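Local coordinates for protein glutathione transferase (Lolium rigidum, PDB 6ZB6) that probably conjugates glutathione to electrophilic xenobiotics such as herbicides, as a phi class glutathione transferase linked to herbicide resistance, at residues A10-E24 / A203-V215. Numbering follows the deposited sequence.
Sequences AMSTNVARVLVFLEE and ARPAIKKISATMV. With GTB (S-(p-nitrobenzyl)glutathione), chain G.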
loop_
_atom_site.group_PDB
_atom_site.type_symbol
_atom_site.label_atom_id
_atom_site.label_comp_id
_atom_site.label_asym_id
_atom_site.label_seq_id
_atom_site.Cartn_x
_atom_site.Cartn_y
_atom_site.Cartn_z
ATOM N N ALA A 10 10.855 6.325 0.801
ATOM C CA ALA A 10 9.796 5.974 -0.141
ATOM C C ALA A 10 9.668 4.469 -0.334
ATOM O O ALA A 10 8.588 3.998 -0.706
ATOM C CB ALA A 10 10.028 6.650 -1.497
ATOM N N MET A 11 10.721 3.700 -0.047
ATOM C CA MET A 11 10.664 2.257 -0.257
ATOM C C MET A 11 9.816 1.537 0.782
ATOM O O MET A 11 9.361 0.422 0.518
ATOM C CB MET A 11 12.073 1.660 -0.258
ATOM C CG MET A 11 12.873 1.981 0.986
ATOM S SD MET A 11 13.885 0.609 1.566
ATOM C CE MET A 11 12.687 -0.294 2.550
ATOM N N SER A 12 9.598 2.131 1.954
ATOM C CA SER A 12 8.772 1.492 2.970
ATOM C C SER A 12 7.330 1.413 2.484
ATOM O O SER A 12 6.779 2.404 1.987
ATOM C CB SER A 12 8.859 2.277 4.282
ATOM O OG SER A 12 7.800 1.945 5.154
ATOM N N THR A 13 6.712 0.234 2.638
ATOM C CA THR A 13 5.365 0.016 2.098
ATOM C C THR A 13 4.383 1.093 2.541
ATOM O O THR A 13 3.639 1.651 1.725
ATOM C CB THR A 13 4.834 -1.348 2.532
ATOM O OG1 THR A 13 5.132 -1.554 3.911
ATOM C CG2 THR A 13 5.469 -2.463 1.694
ATOM N N ASN A 14 4.344 1.383 3.835
ATOM C CA ASN A 14 3.295 2.277 4.307
ATOM C C ASN A 14 3.624 3.740 4.046
ATOM O O ASN A 14 2.708 4.572 4.027
ATOM C CB ASN A 14 3.009 1.991 5.784
ATOM C CG ASN A 14 2.447 0.593 5.990
ATOM O OD1 ASN A 14 1.372 0.268 5.485
ATOM N ND2 ASN A 14 3.196 -0.256 6.681
ATOM N N VAL A 15 4.893 4.071 3.800
ATOM C CA VAL A 15 5.209 5.382 3.237
ATOM C C VAL A 15 4.703 5.474 1.804
ATOM O O VAL A 15 4.022 6.438 1.423
ATOM C CB VAL A 15 6.722 5.655 3.313
ATOM C CG1 VAL A 15 7.064 6.911 2.522
ATOM C CG2 VAL A 15 7.186 5.763 4.764
ATOM N N ALA A 16 5.061 4.476 0.979
ATOM C CA ALA A 16 4.643 4.445 -0.414
ATOM C C ALA A 16 3.137 4.572 -0.538
ATOM O O ALA A 16 2.641 5.211 -1.471
ATOM C CB ALA A 16 5.107 3.143 -1.079
ATOM N N ARG A 17 2.395 3.978 0.407
ATOM C CA ARG A 17 0.936 4.066 0.374
ATOM C C ARG A 17 0.481 5.522 0.299
ATOM O O ARG A 17 -0.338 5.890 -0.552
ATOM C CB ARG A 17 0.345 3.358 1.601
ATOM C CG ARG A 17 -1.181 3.395 1.664
ATOM C CD ARG A 17 -1.731 3.089 3.061
ATOM N NE ARG A 17 -1.117 1.906 3.664
ATOM C CZ ARG A 17 -1.371 0.654 3.278
ATOM N NH1 ARG A 17 -2.251 0.417 2.309
ATOM N NH2 ARG A 17 -0.754 -0.367 3.865
ATOM N N VAL A 18 1.052 6.370 1.161
ATOM C CA VAL A 18 0.730 7.796 1.182
ATOM C C VAL A 18 1.174 8.478 -0.110
ATOM O O VAL A 18 0.440 9.287 -0.692
ATOM C CB VAL A 18 1.383 8.452 2.413
ATOM C CG1 VAL A 18 1.118 9.980 2.436
ATOM C CG2 VAL A 18 0.926 7.761 3.713
ATOM N N LEU A 19 2.386 8.173 -0.575
ATOM C CA LEU A 19 2.887 8.821 -1.782
ATOM C C LEU A 19 1.981 8.538 -2.975
ATOM O O LEU A 19 1.765 9.417 -3.816
ATOM C CB LEU A 19 4.324 8.377 -2.067
ATOM C CG LEU A 19 5.339 8.556 -0.934
ATOM C CD1 LEU A 19 6.769 8.263 -1.404
ATOM C CD2 LEU A 19 5.240 9.949 -0.298
ATOM N N VAL A 20 1.434 7.322 -3.060
ATOM C CA VAL A 20 0.486 7.007 -4.125
ATOM C C VAL A 20 -0.688 7.984 -4.101
ATOM O O VAL A 20 -1.051 8.572 -5.125
ATOM C CB VAL A 20 0.011 5.547 -4.017
ATOM C CG1 VAL A 20 -1.226 5.340 -4.893
ATOM C CG2 VAL A 20 1.145 4.572 -4.456
ATOM N N PHE A 21 -1.299 8.181 -2.932
ATOM C CA PHE A 21 -2.475 9.045 -2.918
ATOM C C PHE A 21 -2.104 10.507 -3.130
ATOM O O PHE A 21 -2.857 11.240 -3.783
ATOM C CB PHE A 21 -3.266 8.809 -1.638
ATOM C CG PHE A 21 -3.847 7.429 -1.580
ATOM C CD1 PHE A 21 -4.811 7.043 -2.502
ATOM C CD2 PHE A 21 -3.373 6.489 -0.669
ATOM C CE1 PHE A 21 -5.338 5.761 -2.485
ATOM C CE2 PHE A 21 -3.896 5.190 -0.648
ATOM C CZ PHE A 21 -4.875 4.826 -1.552
ATOM N N LEU A 22 -0.933 10.938 -2.647
ATOM C CA LEU A 22 -0.456 12.273 -2.987
ATOM C C LEU A 22 -0.334 12.442 -4.494
ATOM O O LEU A 22 -0.707 13.481 -5.045
ATOM C CB LEU A 22 0.884 12.549 -2.309
ATOM C CG LEU A 22 0.819 12.919 -0.818
ATOM C CD1 LEU A 22 2.186 12.749 -0.159
ATOM C CD2 LEU A 22 0.269 14.348 -0.628
ATOM N N GLU A 23 0.189 11.429 -5.187
ATOM C CA GLU A 23 0.341 11.554 -6.628
ATOM C C GLU A 23 -1.006 11.494 -7.330
ATOM O O GLU A 23 -1.187 12.141 -8.364
ATOM C CB GLU A 23 1.272 10.463 -7.158
ATOM C CG GLU A 23 2.726 10.715 -6.835
ATOM C CD GLU A 23 3.304 11.866 -7.626
ATOM O OE1 GLU A 23 2.762 12.184 -8.708
ATOM O OE2 GLU A 23 4.307 12.456 -7.164
ATOM N N GLU A 24 -1.960 10.733 -6.785
ATOM C CA GLU A 24 -3.264 10.622 -7.428
ATOM C C GLU A 24 -3.969 11.973 -7.494
ATOM O O GLU A 24 -4.662 12.269 -8.474
ATOM C CB GLU A 24 -4.134 9.595 -6.697
ATOM C CG GLU A 24 -3.755 8.128 -7.006
ATOM C CD GLU A 24 -4.223 7.634 -8.380
ATOM O OE1 GLU A 24 -5.120 8.251 -8.992
ATOM O OE2 GLU A 24 -3.701 6.599 -8.850
ATOM N N ALA A 203 -0.942 0.048 -14.222
ATOM C CA ALA A 203 -0.952 0.955 -15.359
ATOM C C ALA A 203 -1.157 2.410 -14.960
ATOM O O ALA A 203 -0.928 3.295 -15.791
ATOM C CB ALA A 203 -2.045 0.533 -16.345
ATOM N N ARG A 204 -1.569 2.683 -13.719
ATOM C CA ARG A 204 -1.894 4.047 -13.334
ATOM C C ARG A 204 -0.627 4.892 -13.269
ATOM O O ARG A 204 0.390 4.445 -12.727
ATOM C CB ARG A 204 -2.600 4.068 -11.978
ATOM C CG ARG A 204 -3.991 3.458 -12.023
ATOM C CD ARG A 204 -4.712 3.607 -10.684
ATOM N NE ARG A 204 -5.207 4.962 -10.482
ATOM C CZ ARG A 204 -6.306 5.448 -11.050
ATOM N NH1 ARG A 204 -7.037 4.685 -11.853
ATOM N NH2 ARG A 204 -6.681 6.700 -10.807
ATOM N N PRO A 205 -0.659 6.110 -13.814
ATOM C CA PRO A 205 0.534 6.979 -13.739
ATOM C C PRO A 205 1.066 7.164 -12.329
ATOM O O PRO A 205 2.283 7.076 -12.117
ATOM C CB PRO A 205 0.037 8.301 -14.348
ATOM C CG PRO A 205 -1.115 7.910 -15.232
ATOM C CD PRO A 205 -1.765 6.718 -14.577
ATOM N N ALA A 206 0.192 7.403 -11.349
ATOM C CA ALA A 206 0.674 7.565 -9.977
ATOM C C ALA A 206 1.349 6.295 -9.475
ATOM O O ALA A 206 2.370 6.357 -8.776
ATOM C CB ALA A 206 -0.477 7.951 -9.047
ATOM N N ILE A 207 0.788 5.134 -9.815
ATOM C CA ILE A 207 1.362 3.862 -9.382
ATOM C C ILE A 207 2.696 3.621 -10.081
ATOM O O ILE A 207 3.672 3.181 -9.458
ATOM C CB ILE A 207 0.364 2.720 -9.649
ATOM C CG1 ILE A 207 -0.865 2.871 -8.750
ATOM C CG2 ILE A 207 1.021 1.351 -9.435
ATOM C CD1 ILE A 207 -0.596 2.535 -7.306
ATOM N N LYS A 208 2.767 3.927 -11.377
ATOM C CA LYS A 208 4.031 3.783 -12.096
ATOM C C LYS A 208 5.112 4.636 -11.463
ATOM O O LYS A 208 6.264 4.200 -11.321
ATOM C CB LYS A 208 3.856 4.165 -13.563
ATOM C CG LYS A 208 3.378 3.029 -14.426
ATOM C CD LYS A 208 2.577 3.542 -15.600
ATOM C CE LYS A 208 3.179 3.088 -16.911
ATOM N NZ LYS A 208 2.297 3.456 -18.049
ATOM N N LYS A 209 4.751 5.849 -11.056
ATOM C CA LYS A 209 5.741 6.776 -10.531
ATOM C C LYS A 209 6.292 6.294 -9.196
ATOM O O LYS A 209 7.509 6.279 -8.991
ATOM C CB LYS A 209 5.130 8.167 -10.406
ATOM C CG LYS A 209 6.073 9.211 -9.827
ATOM C CD LYS A 209 5.641 10.602 -10.225
ATOM C CE LYS A 209 6.434 11.662 -9.489
ATOM N NZ LYS A 209 5.960 13.022 -9.870
ATOM N N ILE A 210 5.414 5.893 -8.271
ATOM C CA ILE A 210 5.888 5.529 -6.938
ATOM C C ILE A 210 6.625 4.195 -6.977
ATOM O O ILE A 210 7.636 4.009 -6.288
ATOM C CB ILE A 210 4.718 5.519 -5.935
ATOM C CG1 ILE A 210 4.137 6.931 -5.800
ATOM C CG2 ILE A 210 5.173 4.999 -4.577
ATOM C CD1 ILE A 210 5.197 8.021 -5.620
ATOM N N SER A 211 6.155 3.246 -7.790
ATOM C CA SER A 211 6.845 1.959 -7.819
ATOM C C SER A 211 8.274 2.117 -8.337
ATOM O O SER A 211 9.174 1.376 -7.920
ATOM C CB SER A 211 6.054 0.942 -8.654
ATOM O OG SER A 211 5.881 1.368 -9.991
ATOM N N ALA A 212 8.512 3.117 -9.193
ATOM C CA ALA A 212 9.864 3.397 -9.668
ATOM C C ALA A 212 10.753 3.980 -8.574
ATOM O O ALA A 212 11.979 3.882 -8.661
ATOM C CB ALA A 212 9.818 4.354 -10.858
ATOM N N THR A 213 10.176 4.611 -7.557
ATOM C CA THR A 213 10.993 5.128 -6.469
ATOM C C THR A 213 11.205 4.106 -5.364
ATOM O O THR A 213 12.083 4.301 -4.520
ATOM C CB THR A 213 10.378 6.399 -5.868
ATOM O OG1 THR A 213 9.262 6.046 -5.044
ATOM C CG2 THR A 213 9.916 7.340 -6.958
ATOM N N MET A 214 10.422 3.031 -5.347
ATOM C CA MET A 214 10.645 1.955 -4.390
ATOM C C MET A 214 11.750 1.007 -4.847
ATOM O O MET A 214 12.484 0.478 -4.005
ATOM C CB MET A 214 9.339 1.192 -4.163
ATOM C CG MET A 214 8.173 2.090 -3.749
ATOM S SD MET A 214 6.578 1.285 -3.924
ATOM C CE MET A 214 6.766 -0.029 -2.724
ATOM N N VAL A 215 11.897 0.828 -6.162
ATOM C CA VAL A 215 12.839 -0.063 -6.861
ATOM C C VAL A 215 13.145 -1.363 -6.119
ATOM O O VAL A 215 13.936 -1.371 -5.164
ATOM C CB VAL A 215 14.153 0.664 -7.222
ATOM C CG1 VAL A 215 13.946 1.572 -8.423
ATOM C CG2 VAL A 215 14.735 1.454 -6.047
HETATM N N1 GTB G . -0.170 0.702 10.720
HETATM C CA1 GTB G . 1.028 1.480 10.447
HETATM C C1 GTB G . 0.796 2.343 9.197
HETATM O O11 GTB G . 0.120 1.897 8.230
HETATM O O12 GTB G . 1.275 3.507 9.121
HETATM C CB1 GTB G . 2.183 0.495 10.234
HETATM C CG1 GTB G . 3.446 1.294 9.918
HETATM C CD1 GTB G . 4.680 0.410 9.923
HETATM O OE1 GTB G . 4.611 -0.760 10.147
HETATM N N2 GTB G . 5.953 1.025 9.639
HETATM C CA2 GTB G . 7.123 0.170 9.650
HETATM C C2 GTB G . 8.029 0.622 10.786
HETATM O O2 GTB G . 8.239 1.775 11.001
HETATM C CB2 GTB G . 7.845 0.281 8.305
HETATM S SG2 GTB G . 6.762 -0.412 7.003
HETATM N N3 GTB G . 8.630 -0.379 11.634
HETATM C CA3 GTB G . 9.499 0.051 12.710
HETATM C C3 GTB G . 8.981 -0.463 14.050
HETATM O O31 GTB G . 9.770 -0.542 15.032
HETATM O O32 GTB G . 7.773 -0.805 14.181
HETATM C "C'" GTB G . 6.596 -2.199 7.286
HETATM C "C1'" GTB G . 7.983 -2.831 7.214
HETATM C "C2'" GTB G . 8.531 -3.422 8.341
HETATM C "C3'" GTB G . 9.792 -3.998 8.285
HETATM C "C4'" GTB G . 10.506 -3.987 7.096
HETATM N N41 GTB G . 11.836 -4.589 7.031
HETATM O O41 GTB G . 12.363 -5.295 8.128
HETATM O O42 GTB G . 12.471 -4.474 6.052
HETATM C "C5'" GTB G . 9.956 -3.391 5.967
HETATM C "C6'" GTB G . 8.695 -2.814 6.022
HETATM O O HOH W 1 -2.704 7.744 -11.495
#
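Ile210 is the knob of this helix pair, lodged among Ala16, Leu19, Val20 and Glu23. Its chi1 of -64° puts CG1 anti to the carbonyl carbon and CG2 anti to the backbone N, sending CD1 to within 3.7 Å of the CB of Leu19, where it also meets CG of Glu23, and CG2 over Ala16. Towards one end Met214 brings SD to 3.7 Å from the CB of Ala16; towards the other, CD1 of Ile207 rests against both methyls of Val20.

The pair is a worked example of how a glutathione transferase joins its two domains: helix 13-24 of the thioredoxin-like N-terminal domain runs roughly antiparallel to helix 205-214 of the all-helical part, their axes 8.6 Å apart. Ser12, at the N-cap of the first helix, places its OG 3.2 Å from SG2 of the bound S-(p-nitrobenzyl)glutathione, and Thr13 and Asn14 in the first turn also line the ligand pocket.

Charge pairing marks the C-terminal end of helix 13-24, where the N-terminal end of helix 205-214 meets it. Arg204 grips Glu24 side-on, NE to OE2 at 2.8 Å and NH2 to OE1 at 2.9 Å, both bonds nearly straight and on the syn sides of the carboxylate, whose plane is turned 26° from that of the guanidinium. Glu24 is bent at chi2 (-76°) to meet it, and a water links its OE2 to the backbone N of Ala206. CB of Ala206 packs 3.6 Å from CB of Glu23. Lys209 crosses Glu23 at about a right angle; its NZ forms a salt bridge with OE2 of Glu23 through a weak hydrogen bond, and that oxygen also makes a hydrogen bond with OH of Tyr29.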